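PDB 2ZKT: 2,3-bisphosphoglycerate-independent phosphoglycerate mutase from Pyrococcus horikoshii, which probably interconverts 2-phosphoglycerate and 3-phosphoglycerate in glycolysis, as a metal-binding mutase of the archaeal-type, cofactor-independent family. Local coordinates for residues K93-F98 / V163-P168; I43-Q48 / G368-D373. One frame throughout, in Å; residues are numbered along the deposited sequence.

Contact 1: K93-F98 / V163-P168; sequences KDDLAF and VGDNDP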
loop_
_atom_site.group_PDB
_atom_site.type_symbol
_atom_site.label_atom_id
_atom_site.label_comp_id
_atom_site.label_asym_id
_atom_site.label_seq_id
_atom_site.Cartn_x
_atom_site.Cartn_y
_atom_site.Cartn_z
ATOM N N LYS B 93 -12.175 -42.859 5.888
ATOM C CA LYS B 93 -10.906 -42.937 5.155
ATOM C C LYS B 93 -10.911 -43.911 3.973
ATOM O O LYS B 93 -9.913 -44.034 3.264
ATOM C CB LYS B 93 -9.757 -43.295 6.113
ATOM C CG LYS B 93 -9.407 -42.177 7.095
ATOM C CD LYS B 93 -8.200 -42.536 7.951
ATOM C CE LYS B 93 -7.817 -41.379 8.868
ATOM N NZ LYS B 93 -8.957 -40.973 9.740
ATOM N N ASP B 94 -12.029 -44.599 3.749
ATOM C CA ASP B 94 -12.102 -45.526 2.626
ATOM C C ASP B 94 -12.966 -44.976 1.486
ATOM O O ASP B 94 -13.157 -45.652 0.470
ATOM C CB ASP B 94 -12.634 -46.886 3.098
ATOM C CG ASP B 94 -14.039 -46.797 3.662
ATOM O OD1 ASP B 94 -14.430 -45.697 4.114
ATOM O OD2 ASP B 94 -14.744 -47.833 3.663
ATOM N N ASP B 95 -13.473 -43.745 1.649
ATOM C CA ASP B 95 -14.313 -43.106 0.620
ATOM C C ASP B 95 -13.515 -42.367 -0.467
ATOM O O ASP B 95 -12.388 -41.916 -0.233
ATOM C CB ASP B 95 -15.297 -42.107 1.257
ATOM C CG ASP B 95 -16.334 -42.780 2.144
ATOM O OD1 ASP B 95 -16.898 -43.800 1.704
ATOM O OD2 ASP B 95 -16.594 -42.288 3.269
ATOM N N LEU B 96 -14.120 -42.249 -1.651
ATOM C CA LEU B 96 -13.515 -41.551 -2.785
ATOM C C LEU B 96 -14.429 -40.366 -3.167
ATOM O O LEU B 96 -15.628 -40.551 -3.402
ATOM C CB LEU B 96 -13.364 -42.504 -3.979
ATOM C CG LEU B 96 -12.618 -41.929 -5.199
ATOM C CD1 LEU B 96 -11.214 -41.477 -4.791
ATOM C CD2 LEU B 96 -12.538 -42.991 -6.299
ATOM N N ALA B 97 -13.859 -39.155 -3.219
ATOM C CA ALA B 97 -14.629 -37.948 -3.540
ATOM C C ALA B 97 -14.151 -37.253 -4.811
ATOM O O ALA B 97 -12.993 -37.386 -5.210
ATOM C CB ALA B 97 -14.581 -36.984 -2.375
ATOM N N PHE B 98 -15.054 -36.503 -5.447
ATOM C CA PHE B 98 -14.740 -35.804 -6.692
ATOM C C PHE B 98 -15.334 -34.400 -6.711
ATOM O O PHE B 98 -16.323 -34.119 -6.023
ATOM C CB PHE B 98 -15.343 -36.545 -7.890
ATOM C CG PHE B 98 -15.005 -38.008 -7.957
ATOM C CD1 PHE B 98 -15.695 -38.935 -7.167
ATOM C CD2 PHE B 98 -14.026 -38.471 -8.849
ATOM C CE1 PHE B 98 -15.421 -40.304 -7.266
ATOM C CE2 PHE B 98 -13.745 -39.840 -8.955
ATOM C CZ PHE B 98 -14.447 -40.760 -8.161
ATOM N N VAL B 163 -20.176 -31.690 -5.400
ATOM C CA VAL B 163 -19.284 -32.740 -4.877
ATOM C C VAL B 163 -19.904 -34.151 -4.927
ATOM O O VAL B 163 -21.029 -34.366 -4.459
ATOM C CB VAL B 163 -18.879 -32.459 -3.409
ATOM C CG1 VAL B 163 -17.964 -33.568 -2.913
ATOM C CG2 VAL B 163 -18.177 -31.110 -3.303
ATOM N N GLY B 164 -19.153 -35.108 -5.487
ATOM C CA GLY B 164 -19.605 -36.498 -5.595
ATOM C C GLY B 164 -18.765 -37.417 -4.707
ATOM O O GLY B 164 -17.534 -37.433 -4.792
ATOM N N ASP B 165 -19.433 -38.197 -3.861
ATOM C CA ASP B 165 -18.719 -39.114 -2.976
ATOM C C ASP B 165 -19.157 -40.579 -3.137
ATOM O O ASP B 165 -20.300 -40.927 -2.836
ATOM C CB ASP B 165 -18.912 -38.686 -1.516
ATOM C CG ASP B 165 -18.148 -39.568 -0.554
ATOM O OD1 ASP B 165 -16.896 -39.571 -0.623
ATOM O OD2 ASP B 165 -18.793 -40.268 0.258
ATOM N N ASN B 166 -18.248 -41.420 -3.633
ATOM C CA ASN B 166 -18.401 -42.868 -3.787
ATOM C C ASN B 166 -17.906 -43.629 -2.545
ATOM O O ASN B 166 -16.767 -43.514 -2.117
ATOM C CB ASN B 166 -17.609 -43.308 -5.021
ATOM C CG ASN B 166 -18.385 -42.947 -6.264
ATOM O OD1 ASN B 166 -19.537 -42.519 -6.210
ATOM N ND2 ASN B 166 -17.721 -43.127 -7.421
ATOM N N ASP B 167 -18.822 -44.422 -1.943
ATOM C CA ASP B 167 -18.513 -45.075 -0.668
ATOM C C ASP B 167 -17.581 -46.296 -0.808
ATOM O O ASP B 167 -17.439 -46.912 -1.851
ATOM C CB ASP B 167 -19.832 -45.471 0.002
ATOM C CG ASP B 167 -20.411 -44.263 0.734
ATOM O OD1 ASP B 167 -21.147 -43.506 0.096
ATOM O OD2 ASP B 167 -20.122 -44.091 1.918
ATOM N N PRO B 168 -16.996 -46.688 0.332
ATOM C CA PRO B 168 -15.733 -47.422 0.432
ATOM C C PRO B 168 -15.034 -47.787 -0.901
ATOM O O PRO B 168 -14.759 -48.949 -1.196
ATOM C CB PRO B 168 -16.088 -48.653 1.260
ATOM C CG PRO B 168 -17.215 -48.209 2.218
ATOM C CD PRO B 168 -17.583 -46.747 1.658
#
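Leu96 and Asn166 face each other as a hydrogen-bonded antiparallel pair: Leu96 N reaches Asn166 O at 3.0 Å, almost straight at 176°, and Asn166 N returns a bond to Leu96 O. Phe98 and Gly164 repeat the exchange two residues on, with Phe98 N 2.7 Å from Gly164 O; Ala97 and Asp165 between them form a non-hydrogen-bonded pair. On the face carrying Leu96, Asn166 and Phe98, the ring of Phe98 takes Gly164 O at its edge through CD1 (3.4 Å). Its next atom, CE1, lies 3.6 Å from Asn166 ND2, with the ring and amide planes 69° apart. Helix 186-203 meets this face, Leu192 touching both Phe98 and Asn166. Across the sheet, Ala97 and Val163 rest on Ala84 of helix 80-86. Near one end of the strand pair acids gather, Asp165 within its strand, Asp95 and Asp167 just beyond. Asp95 OD1 sits 3.2 Å from Asp167 OD2, the two carboxylates nearly perpendicular, and Asp95 OD2 is 4.2 Å from Asp165 OD2. Ser92 N donates to Asp95 OD2. The two strands are the central pair of a four-stranded antiparallel sheet, joined by backbone bonds, while the clustered carboxylates would be expected to raise one another's pKa.

Contact 2: I43-Q48 / G368-D373; sequences IGILGQ and GGVRTD. With CA (calcium ion), chain F.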
loop_
_atom_site.group_PDB
_atom_site.type_symbol
_atom_site.label_atom_id
_atom_site.label_comp_id
_atom_site.label_asym_id
_atom_site.label_seq_id
_atom_site.Cartn_x
_atom_site.Cartn_y
_atom_site.Cartn_z
ATOM N N ILE B 43 10.524 -5.648 12.827
ATOM C CA ILE B 43 11.005 -6.246 14.082
ATOM C C ILE B 43 11.152 -7.772 13.949
ATOM O O ILE B 43 11.635 -8.450 14.867
ATOM C CB ILE B 43 10.059 -5.914 15.293
ATOM C CG1 ILE B 43 8.587 -6.078 14.893
ATOM C CG2 ILE B 43 10.285 -4.482 15.753
ATOM C CD1 ILE B 43 8.098 -7.493 14.862
ATOM N N GLY B 44 10.740 -8.301 12.794
ATOM C CA GLY B 44 10.841 -9.737 12.563
ATOM C C GLY B 44 11.966 -10.159 11.624
ATOM O O GLY B 44 13.002 -9.487 11.493
ATOM N N ILE B 45 11.744 -11.284 10.947
ATOM C CA ILE B 45 12.708 -11.835 10.021
ATOM C C ILE B 45 11.931 -12.239 8.775
ATOM O O ILE B 45 10.778 -12.680 8.870
ATOM C CB ILE B 45 13.422 -13.056 10.672
ATOM C CG1 ILE B 45 14.618 -13.498 9.827
ATOM C CG2 ILE B 45 12.442 -14.216 10.869
ATOM C CD1 ILE B 45 15.451 -14.602 10.502
ATOM N N LEU B 46 12.556 -12.089 7.609
ATOM C CA LEU B 46 11.924 -12.427 6.334
ATOM C C LEU B 46 12.598 -13.583 5.583
ATOM O O LEU B 46 13.769 -13.911 5.811
ATOM C CB LEU B 46 11.914 -11.190 5.425
ATOM C CG LEU B 46 10.641 -10.326 5.302
ATOM C CD1 LEU B 46 10.092 -9.953 6.656
ATOM C CD2 LEU B 46 10.983 -9.074 4.483
ATOM N N GLY B 47 11.843 -14.182 4.660
ATOM C CA GLY B 47 12.365 -15.267 3.844
ATOM C C GLY B 47 11.467 -15.520 2.631
ATOM O O GLY B 47 10.441 -14.862 2.451
ATOM N N GLN B 48 11.869 -16.483 1.797
ATOM C CA GLN B 48 11.107 -16.863 0.610
ATOM C C GLN B 48 10.817 -18.341 0.775
ATOM O O GLN B 48 11.695 -19.113 1.190
ATOM C CB GLN B 48 11.928 -16.706 -0.677
ATOM C CG GLN B 48 12.604 -15.386 -0.882
ATOM C CD GLN B 48 13.295 -15.313 -2.242
ATOM O OE1 GLN B 48 12.648 -15.046 -3.260
ATOM N NE2 GLN B 48 14.610 -15.563 -2.268
ATOM N N GLY B 368 8.066 -13.471 19.945
ATOM C CA GLY B 368 9.084 -13.896 20.892
ATOM C C GLY B 368 10.005 -14.944 20.291
ATOM O O GLY B 368 9.549 -15.843 19.578
ATOM N N GLY B 369 11.306 -14.811 20.559
ATOM C CA GLY B 369 12.278 -15.769 20.056
ATOM C C GLY B 369 12.942 -15.425 18.730
ATOM O O GLY B 369 14.039 -15.914 18.438
ATOM N N VAL B 370 12.296 -14.580 17.928
ATOM C CA VAL B 370 12.843 -14.233 16.619
ATOM C C VAL B 370 14.125 -13.392 16.645
ATOM O O VAL B 370 14.226 -12.420 17.397
ATOM C CB VAL B 370 11.781 -13.475 15.768
ATOM C CG1 VAL B 370 12.415 -12.944 14.471
ATOM C CG2 VAL B 370 10.600 -14.401 15.453
ATOM N N ARG B 371 15.106 -13.785 15.831
ATOM C CA ARG B 371 16.360 -13.032 15.694
ATOM C C ARG B 371 16.045 -12.119 14.500
ATOM O O ARG B 371 16.154 -12.540 13.346
ATOM C CB ARG B 371 17.525 -13.987 15.355
ATOM C CG ARG B 371 17.501 -15.262 16.192
ATOM C CD ARG B 371 18.834 -16.013 16.297
ATOM N NE ARG B 371 19.065 -16.936 15.188
ATOM C CZ ARG B 371 19.749 -18.086 15.273
ATOM N NH1 ARG B 371 20.289 -18.494 16.419
ATOM N NH2 ARG B 371 19.905 -18.833 14.187
ATOM N N THR B 372 15.616 -10.886 14.765
ATOM C CA THR B 372 15.247 -9.967 13.681
ATOM C C THR B 372 16.398 -9.612 12.735
ATOM O O THR B 372 17.489 -9.269 13.187
ATOM C CB THR B 372 14.597 -8.657 14.245
ATOM O OG1 THR B 372 14.261 -7.779 13.158
ATOM C CG2 THR B 372 15.538 -7.933 15.175
ATOM N N ASP B 373 16.157 -9.726 11.421
ATOM C CA ASP B 373 17.172 -9.398 10.414
ATOM C C ASP B 373 17.035 -7.895 10.117
ATOM O O ASP B 373 16.255 -7.216 10.774
ATOM C CB ASP B 373 16.986 -10.268 9.136
ATOM C CG ASP B 373 15.589 -10.105 8.468
ATOM O OD1 ASP B 373 14.903 -9.061 8.684
ATOM O OD2 ASP B 373 15.185 -11.034 7.710
HETATM CA CA CA F . 14.983 -5.486 11.990
HETATM O O HOH W 1 13.692 -7.288 10.145
HETATM O O HOH W 2 14.857 -4.222 13.731
HETATM O O HOH W 3 14.736 -4.047 10.240
#
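Gly44, the first residue to leave helix 35-43, lies against Thr372 with CA atoms 4.6 Å apart, where the two chain directions differ by 76°. Gly44 O is gripped twice: Thr372 OG1 donates to it at 2.7 Å, and Asp373 N does so at 3.2 Å, both somewhat out of the carbonyl plane. Thr372 OG1, anti to its backbone N (chi1 179°), also binds the calcium ion at 2.7 Å. The carboxylate of Asp373 turns back over strand 45-48, its OD2 accepting Leu46 N at 2.8 Å in a nearly straight bond, on the syn side but 33° out of the carboxylate plane. Gly387 N also donates to OD2, while OD1 takes Thr375 OG1 and a proton of water 1, a calcium ligand. Ile45 CG2 meets Val370 CG1 at 3.8 Å, while Ile45 CG1 passes Asp373 OD2 at 3.3 Å. Asp373 O binds the calcium at 2.5 Å; Glu42 O and three waters complete its shell. The ion thus ties the C-terminal end of helix 35-43 to the loop after strand 361-366. Asp373 serves it twice, directly by its carbonyl and through water 1 by its carboxylate, and the calcium would probably polarise the Thr372 hydroxyl toward Gly44 O.

Overall arrangement
The two contacts lie on opposite sides of the chain's centre, 43 Å between centres and about 31 Å between nearest atoms. They belong to different sheets: contact 1 to the antiparallel four-stranded one, contact 2 to the edge region of the mixed eight-stranded one. Along the chain, 43-48 comes first, then both segments of contact 1, then 368-373, so the smaller sheet is built by an excursion between strand 45-50 and later strands of the larger one. That fits the alkaline phosphatase-like plan of the family, with an inserted lobe. The zinc-binding residues, among them Asp13, Ser60, Asp305 and Asp346, belong to neither contact, and the calcium of contact 2 is a separate site.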